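Local coordinates for hemoglobin chain d1 (Lumbricus terrestris, PDB 1X9F), which binds heme and probably carries oxygen reversibly on the heme iron in the blood of the earthworm, at residues S75-P80 with V132-D137; H110-L115 with G126-C131. All blocks are in the same frame, centred on the assembly; numbering follows the deposited sequence.

Contact 1: S75-P80 with V132-D137; sequences SMLDTP and VDQIID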
loop_
_atom_site.group_PDB
_atom_site.type_symbol
_atom_site.label_atom_id
_atom_site.label_comp_id
_atom_site.label_asym_id
_atom_site.label_seq_id
_atom_site.Cartn_x
_atom_site.Cartn_y
_atom_site.Cartn_z
ATOM N N SER D 75 6.652 3.183 28.981
ATOM C CA SER D 75 6.735 4.567 29.434
ATOM C C SER D 75 7.355 4.706 30.835
ATOM O O SER D 75 7.635 5.821 31.280
ATOM C CB SER D 75 5.371 5.262 29.342
ATOM O OG SER D 75 4.494 4.819 30.367
ATOM N N MET D 76 7.576 3.573 31.510
ATOM C CA MET D 76 8.225 3.541 32.827
ATOM C C MET D 76 9.677 3.072 32.767
ATOM O O MET D 76 10.329 2.937 33.806
ATOM C CB MET D 76 7.450 2.641 33.794
ATOM C CG MET D 76 6.163 3.245 34.306
ATOM S SD MET D 76 5.313 2.129 35.425
ATOM C CE MET D 76 3.881 3.122 35.832
ATOM N N LEU D 77 10.185 2.823 31.561
ATOM C CA LEU D 77 11.563 2.350 31.392
ATOM C C LEU D 77 12.615 3.210 32.113
ATOM O O LEU D 77 13.669 2.705 32.499
ATOM C CB LEU D 77 11.909 2.208 29.902
ATOM C CG LEU D 77 11.929 0.847 29.179
ATOM C CD1 LEU D 77 11.328 -0.310 29.979
ATOM C CD2 LEU D 77 11.265 0.970 27.805
ATOM N N ASP D 78 12.315 4.494 32.309
ATOM C CA ASP D 78 13.244 5.433 32.954
ATOM C C ASP D 78 12.943 5.740 34.434
ATOM O O ASP D 78 13.621 6.574 35.047
ATOM C CB ASP D 78 13.214 6.743 32.180
ATOM C CG ASP D 78 11.825 7.354 32.144
ATOM O OD1 ASP D 78 11.705 8.562 32.434
ATOM O OD2 ASP D 78 10.794 6.702 31.856
ATOM N N THR D 79 11.921 5.107 35.005
ATOM C CA THR D 79 11.590 5.312 36.416
ATOM C C THR D 79 11.595 3.960 37.128
ATOM O O THR D 79 10.549 3.318 37.211
ATOM C CB THR D 79 10.202 5.989 36.565
ATOM O OG1 THR D 79 9.233 5.277 35.782
ATOM C CG2 THR D 79 10.198 7.386 35.946
ATOM N N PRO D 80 12.749 3.510 37.634
ATOM C CA PRO D 80 12.844 2.153 38.200
ATOM C C PRO D 80 11.842 1.863 39.332
ATOM O O PRO D 80 11.287 0.758 39.386
ATOM C CB PRO D 80 14.295 2.069 38.694
ATOM C CG PRO D 80 14.733 3.493 38.825
ATOM C CD PRO D 80 14.033 4.233 37.720
ATOM N N VAL D 132 12.623 -4.525 26.369
ATOM C CA VAL D 132 11.389 -5.261 26.642
ATOM C C VAL D 132 11.689 -6.544 27.421
ATOM O O VAL D 132 10.871 -6.995 28.225
ATOM C CB VAL D 132 10.594 -5.556 25.340
ATOM C CG1 VAL D 132 9.363 -6.412 25.623
ATOM C CG2 VAL D 132 10.169 -4.261 24.671
ATOM N N ASP D 133 12.872 -7.111 27.182
ATOM C CA ASP D 133 13.342 -8.310 27.876
ATOM C C ASP D 133 13.213 -8.156 29.377
ATOM O O ASP D 133 12.664 -9.024 30.057
ATOM C CB ASP D 133 14.807 -8.552 27.554
ATOM C CG ASP D 133 15.088 -9.976 27.173
ATOM O OD1 ASP D 133 16.071 -10.192 26.428
ATOM O OD2 ASP D 133 14.396 -10.947 27.552
ATOM N N GLN D 134 13.726 -7.037 29.882
ATOM C CA GLN D 134 13.600 -6.682 31.285
ATOM C C GLN D 134 12.133 -6.660 31.723
ATOM O O GLN D 134 11.804 -7.138 32.812
ATOM C CB GLN D 134 14.262 -5.326 31.545
ATOM C CG GLN D 134 13.951 -4.731 32.916
ATOM C CD GLN D 134 14.272 -3.252 33.017
ATOM O OE1 GLN D 134 14.430 -2.728 34.122
ATOM N NE2 GLN D 134 14.370 -2.572 31.876
ATOM N N ILE D 135 11.262 -6.110 30.873
ATOM C CA ILE D 135 9.825 -6.077 31.154
ATOM C C ILE D 135 9.270 -7.493 31.211
ATOM O O ILE D 135 8.610 -7.862 32.182
ATOM C CB ILE D 135 9.052 -5.229 30.110
ATOM C CG1 ILE D 135 9.475 -3.761 30.194
ATOM C CG2 ILE D 135 7.539 -5.350 30.330
ATOM C CD1 ILE D 135 9.028 -2.941 28.986
ATOM N N ILE D 136 9.545 -8.284 30.178
ATOM C CA ILE D 136 9.141 -9.681 30.173
ATOM C C ILE D 136 9.603 -10.421 31.430
ATOM O O ILE D 136 8.820 -11.167 32.017
ATOM C CB ILE D 136 9.593 -10.385 28.872
ATOM C CG1 ILE D 136 8.414 -10.543 27.915
ATOM C CG2 ILE D 136 10.147 -11.773 29.136
ATOM C CD1 ILE D 136 8.063 -9.294 27.166
ATOM N N ASP D 137 10.848 -10.197 31.857
ATOM C CA ASP D 137 11.392 -10.892 33.034
ATOM C C ASP D 137 10.652 -10.556 34.321
ATOM O O ASP D 137 10.552 -11.399 35.217
ATOM C CB ASP D 137 12.886 -10.580 33.230
ATOM C CG ASP D 137 13.764 -11.218 32.157
ATOM O OD1 ASP D 137 13.432 -12.318 31.650
ATOM O OD2 ASP D 137 14.825 -10.689 31.758
#

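Contact 2: H110-L115 with G126-C131; sequences HLLHVL and GAWHDC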
loop_
_atom_site.group_PDB
_atom_site.type_symbol
_atom_site.label_atom_id
_atom_site.label_comp_id
_atom_site.label_asym_id
_atom_site.label_seq_id
_atom_site.Cartn_x
_atom_site.Cartn_y
_atom_site.Cartn_z
ATOM N N HIS D 110 7.401 -12.482 18.783
ATOM C CA HIS D 110 6.426 -11.999 17.830
ATOM C C HIS D 110 6.190 -10.502 17.909
ATOM O O HIS D 110 5.941 -9.871 16.883
ATOM C CB HIS D 110 5.123 -12.756 17.975
ATOM C CG HIS D 110 5.166 -14.126 17.384
ATOM N ND1 HIS D 110 5.419 -15.254 18.135
ATOM C CD2 HIS D 110 4.987 -14.552 16.111
ATOM C CE1 HIS D 110 5.389 -16.317 17.351
ATOM N NE2 HIS D 110 5.129 -15.918 16.118
ATOM N N LEU D 111 6.259 -9.934 19.110
ATOM C CA LEU D 111 6.224 -8.487 19.243
ATOM C C LEU D 111 7.323 -7.866 18.380
ATOM O O LEU D 111 7.051 -6.966 17.586
ATOM C CB LEU D 111 6.375 -8.060 20.701
ATOM C CG LEU D 111 6.378 -6.547 20.940
ATOM C CD1 LEU D 111 5.041 -5.898 20.550
ATOM C CD2 LEU D 111 6.737 -6.238 22.389
ATOM N N LEU D 112 8.549 -8.374 18.503
ATOM C CA LEU D 112 9.680 -7.836 17.743
ATOM C C LEU D 112 9.506 -7.984 16.233
ATOM O O LEU D 112 9.876 -7.088 15.466
ATOM C CB LEU D 112 10.998 -8.466 18.201
ATOM C CG LEU D 112 11.462 -8.133 19.623
ATOM C CD1 LEU D 112 12.887 -8.627 19.834
ATOM C CD2 LEU D 112 11.392 -6.643 19.919
ATOM N N HIS D 113 8.920 -9.104 15.821
ATOM C CA HIS D 113 8.669 -9.400 14.417
ATOM C C HIS D 113 7.614 -8.463 13.817
ATOM O O HIS D 113 7.823 -7.901 12.736
ATOM C CB HIS D 113 8.251 -10.864 14.279
ATOM C CG HIS D 113 8.166 -11.339 12.865
ATOM N ND1 HIS D 113 7.119 -11.006 12.033
ATOM C CD2 HIS D 113 8.988 -12.132 12.139
ATOM C CE1 HIS D 113 7.305 -11.565 10.852
ATOM N NE2 HIS D 113 8.432 -12.253 10.889
ATOM N N VAL D 114 6.492 -8.289 14.518
ATOM C CA VAL D 114 5.458 -7.356 14.070
ATOM C C VAL D 114 5.961 -5.909 14.118
ATOM O O VAL D 114 5.653 -5.120 13.223
ATOM C CB VAL D 114 4.093 -7.515 14.823
ATOM C CG1 VAL D 114 3.592 -8.964 14.748
ATOM C CG2 VAL D 114 4.174 -7.057 16.272
ATOM N N LEU D 115 6.741 -5.570 15.146
ATOM C CA LEU D 115 7.323 -4.231 15.245
ATOM C C LEU D 115 8.247 -3.966 14.060
ATOM O O LEU D 115 8.213 -2.882 13.464
ATOM C CB LEU D 115 8.066 -4.040 16.568
ATOM C CG LEU D 115 7.205 -3.709 17.791
ATOM C CD1 LEU D 115 8.025 -3.857 19.046
ATOM C CD2 LEU D 115 6.615 -2.311 17.711
ATOM N N GLY D 126 18.242 -4.195 18.794
ATOM C CA GLY D 126 19.102 -4.225 19.976
ATOM C C GLY D 126 18.448 -3.548 21.167
ATOM O O GLY D 126 18.312 -4.149 22.235
ATOM N N ALA D 127 18.026 -2.299 20.969
ATOM C CA ALA D 127 17.396 -1.520 22.031
ATOM C C ALA D 127 16.122 -2.197 22.509
ATOM O O ALA D 127 15.940 -2.386 23.709
ATOM C CB ALA D 127 17.112 -0.099 21.566
ATOM N N TRP D 128 15.252 -2.576 21.575
ATOM C CA TRP D 128 14.012 -3.263 21.928
ATOM C C TRP D 128 14.271 -4.504 22.729
ATOM O O TRP D 128 13.719 -4.670 23.819
ATOM C CB TRP D 128 13.197 -3.618 20.697
ATOM C CG TRP D 128 12.404 -2.486 20.296
ATOM C CD1 TRP D 128 12.791 -1.493 19.459
ATOM C CD2 TRP D 128 11.094 -2.145 20.758
ATOM N NE1 TRP D 128 11.789 -0.563 19.336
ATOM C CE2 TRP D 128 10.735 -0.938 20.128
ATOM C CE3 TRP D 128 10.173 -2.746 21.628
ATOM C CZ2 TRP D 128 9.498 -0.318 20.334
ATOM C CZ3 TRP D 128 8.941 -2.123 21.839
ATOM C CH2 TRP D 128 8.618 -0.923 21.192
ATOM N N HIS D 129 15.129 -5.362 22.193
ATOM C CA HIS D 129 15.415 -6.628 22.824
ATOM C C HIS D 129 15.908 -6.482 24.250
ATOM O O HIS D 129 15.429 -7.173 25.143
ATOM C CB HIS D 129 16.426 -7.412 22.016
ATOM C CG HIS D 129 16.419 -8.865 22.335
ATOM N ND1 HIS D 129 15.498 -9.732 21.791
ATOM C CD2 HIS D 129 17.182 -9.598 23.177
ATOM C CE1 HIS D 129 15.709 -10.945 22.267
ATOM N NE2 HIS D 129 16.726 -10.892 23.109
ATOM N N ASP D 130 16.875 -5.596 24.457
ATOM C CA ASP D 130 17.353 -5.318 25.799
ATOM C C ASP D 130 16.179 -4.874 26.651
ATOM O O ASP D 130 15.861 -5.498 27.669
ATOM C CB ASP D 130 18.413 -4.214 25.776
ATOM C CG ASP D 130 19.722 -4.668 25.162
ATOM O OD1 ASP D 130 20.611 -3.814 24.963
ATOM O OD2 ASP D 130 19.960 -5.855 24.849
ATOM N N CYS D 131 15.526 -3.803 26.186
ATOM C CA CYS D 131 14.506 -3.083 26.939
ATOM C C CYS D 131 13.260 -3.875 27.338
ATOM O O CYS D 131 12.874 -3.875 28.509
ATOM C CB CYS D 131 14.086 -1.858 26.139
ATOM S SG CYS D 131 14.244 -0.335 27.070
#

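Contact 1: S75-P80 with V132-D137
Ile-135 meets Leu-77 because its CG1 stands anti to the carbonyl carbon (chi1 -65°) and its extended chi2 carries CD1 out to Leu-77. Leu-77 has chi1 at -102°, and the end of its side chain comes nearer to the helix than its first bond would suggest. The two side chains cross at about a right angle. CD1 of Leu-77 lies 3.6 Å from Ile-135 CD1 and 3.9 Å from Ile-135 CG1. Gln-134 is a looser neighbour, with NE2 4.2 Å from Leu-77 CD1. This is the globin fold, where the E-F corner, between helices 57-75 and 80-95, meets the C-terminal H helix, 125-139. The corner contains a type I beta turn from Met-76 to Thr-79. Met-76 O accepts from Thr-79 N at 2.9 Å and from Thr-79 OG1 at 3.3 Å, both from the same face of the carbonyl plane. Leu-77 also packs on Val-10 of helix 4-18. Ile-135 touches Leu-87 of helix 80-95, and its side chain lies about 5 Å from the bound heme. The next residue, Ile-136, touches the heme itself.

Contact 2: H110-L115 with G126-C131
Leu-115 places its CD1 over one face of the Trp-128 indole. This is a CH-pi contact: the methyl carbon is 3.5 Å from the centroid of the six-membered ring and 17° off its normal. CD1 is closest to the outer rim, 3.4 Å from Trp-128 CZ3. Trp-128 has CG anti to the carbonyl carbon (chi1 -84°), which swings the indole across the gap to helix 101-119. Leu-112 uses both of its methyl groups. CD2 packs 3.6 Å from Trp-128 CB, while CD1 sits at the edge of the His-129 imidazole, in its plane and 3.4 Å from ND1. The leucines and the tryptophan form the buried side. Phe-123 adds to it from the loop between the helices, touching both leucines and the indole. The His-129 side is looser: it is partly exposed, and a single leucine methyl meets its ring. The segments are the G and H helices of the globin fold, close to antiparallel at 155°, with their axes 11.0 Å apart. At this spacing the leucine side chains and the indole fill the interface. Cohesion between the two segments is therefore apolar, from dispersion and CH-pi contact, and the buried indole N-H is satisfied by helix 4-18, where Trp-128 NE1 is hydrogen-bonded to Gln-13 OE1.

Both contacts use helix 125-139, on consecutive segments, 126-131 in contact 2 and 132-137 in contact 1. The order along the chain is 75-80, 110-115, 126-131, 132-137, so contact 2 falls wholly between the two halves of contact 1. Their centres are 13 Å apart. They also touch: Leu-77 CD2 packs 3.3 Å from SG of Cys-131, which is disulfide-bonded to Cys-2. Val-132 CG1 comes 4.2 Å from Leu-111 CD2. One helix thus packs against helix 101-119 through its earlier turns and against the corner between helices 57-75 and 80-95 further on, where it also reaches the heme pocket.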